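Local coordinates for FKBP-type peptidyl-prolyl cis-trans isomerase fkpA (Escherichia coli, PDB 1Q6H) that catalyses the cis-trans isomerisation of peptidyl-proline bonds and acts as a chaperone in the folding of periplasmic proteins, at the interface of chains A and B. Sequence-based numbering; all coordinates share one arbitrary frame. Chains: chain A/B, FKBP-type peptidyl-prolyl cis-trans isomerase fkpA.

The interface of chains A and B. Residues chain A 58, 62; chain B 28, 31-32, 35, 55, 58.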
loop_
_atom_site.group_PDB
_atom_site.type_symbol
_atom_site.label_atom_id
_atom_site.label_comp_id
_atom_site.label_asym_id
_atom_site.label_seq_id
_atom_site.Cartn_x
_atom_site.Cartn_y
_atom_site.Cartn_z
ATOM N N VAL A 58 -12.087 12.016 -13.611
ATOM C CA VAL A 58 -11.532 12.914 -12.612
ATOM C C VAL A 58 -12.426 14.134 -12.463
ATOM O O VAL A 58 -12.825 14.508 -11.346
ATOM C CB VAL A 58 -10.114 13.401 -12.972
ATOM C CG1 VAL A 58 -9.614 14.372 -11.902
ATOM C CG2 VAL A 58 -9.167 12.219 -13.165
ATOM N N PHE A 62 -14.750 15.048 -9.241
ATOM C CA PHE A 62 -14.293 16.211 -8.490
ATOM C C PHE A 62 -15.473 17.186 -8.326
ATOM O O PHE A 62 -15.535 17.983 -7.386
ATOM C CB PHE A 62 -13.132 16.853 -9.234
ATOM C CG PHE A 62 -12.316 17.778 -8.409
ATOM C CD1 PHE A 62 -11.722 17.349 -7.231
ATOM C CD2 PHE A 62 -12.133 19.085 -8.809
ATOM C CE1 PHE A 62 -10.962 18.213 -6.469
ATOM C CE2 PHE A 62 -11.357 19.964 -8.043
ATOM C CZ PHE A 62 -10.778 19.520 -6.875
ATOM N N GLY B 28 -10.238 7.281 -13.051
ATOM C CA GLY B 28 -10.291 8.726 -12.939
ATOM C C GLY B 28 -11.176 9.238 -11.805
ATOM O O GLY B 28 -10.795 10.094 -11.037
ATOM N N LEU B 31 -9.635 8.979 -8.598
ATOM C CA LEU B 31 -8.658 10.004 -8.322
ATOM C C LEU B 31 -9.400 11.259 -7.925
ATOM O O LEU B 31 -9.022 11.941 -6.976
ATOM C CB LEU B 31 -7.799 10.289 -9.547
ATOM C CG LEU B 31 -6.875 11.496 -9.370
ATOM C CD1 LEU B 31 -5.898 11.259 -8.235
ATOM C CD2 LEU B 31 -6.137 11.723 -10.663
ATOM N N GLY B 32 -10.455 11.572 -8.651
ATOM C CA GLY B 32 -11.231 12.760 -8.308
ATOM C C GLY B 32 -11.769 12.718 -6.871
ATOM O O GLY B 32 -11.743 13.706 -6.115
HETATM N N MSE B 35 -8.968 13.416 -4.350
HETATM C CA MSE B 35 -8.657 14.812 -4.244
HETATM C C MSE B 35 -9.689 15.554 -3.375
HETATM O O MSE B 35 -9.324 16.351 -2.514
HETATM C CB MSE B 35 -8.612 15.435 -5.664
HETATM C CG MSE B 35 -7.530 14.843 -6.618
HETATM SE SE MSE B 35 -7.906 15.003 -8.570
HETATM C CE MSE B 35 -8.200 16.922 -8.661
ATOM N N ILE B 55 -6.945 20.904 -10.410
ATOM C CA ILE B 55 -7.377 20.171 -11.591
ATOM C C ILE B 55 -6.435 20.414 -12.779
ATOM O O ILE B 55 -6.114 19.480 -13.510
ATOM C CB ILE B 55 -8.840 20.545 -11.931
ATOM C CG1 ILE B 55 -9.778 19.444 -11.437
ATOM C CG2 ILE B 55 -9.050 20.727 -13.420
ATOM C CD1 ILE B 55 -10.076 18.355 -12.486
ATOM N N VAL B 58 -3.323 18.295 -12.648
ATOM C CA VAL B 58 -3.653 16.932 -13.042
ATOM C C VAL B 58 -3.733 16.848 -14.570
ATOM O O VAL B 58 -3.060 16.028 -15.180
ATOM C CB VAL B 58 -4.961 16.445 -12.436
ATOM C CG1 VAL B 58 -5.331 15.056 -13.046
ATOM C CG2 VAL B 58 -4.872 16.387 -10.899
#
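A largely apolar patch of helix packing, part of a two-fold symmetric interface, joins the two chains here: A:Val58 and A:Phe62, one turn apart on helix 51-62, pack against helix 19-43 of chain B and the partner's own helix 51-62, and an equivalent patch forms where A and B swap roles. A:Val58 is pressed onto B:Gly28, its CA 3.3 Å from the carbonyl O of that glycine, a close approach to the backbone that the lack of a side chain on the glycine is likely to allow. Its CG2 methyl, beside the backbone N, lies 3.7 Å from B:Gly28 CA and also meets B:Leu31 CD2. CG1, anti to that N (chi1 178°), reaches the selenium of selenomethionine B:Met35 at 3.8 Å and also touches B:Ile55 CD1. Side chains from both B helices approach the ring of A:Phe62 from the same side. B:Met35, bent at its last torsion (chi3 54°), lays its CE methyl over the face, off-centre and 3.9 Å from the ring centroid, in a CH-pi contact. The B:Ile55 side chain lies beyond the CD2-CE2 rim and points past that of A:Phe62 in the opposite direction, with CG1 3.5 Å from CD2, while B:Gly32 O stands in the ring plane at the edge, 3.8 Å from CD1. An alanine in place of A:Phe62 would probably leave the B:Met35 methyl without its aromatic face and remove the ring carbons that B:Ile55 CG1 packs on, opening a gap between the helices. This packing joins the two chains of the deposited assembly and probably contributes to an FkpA dimer.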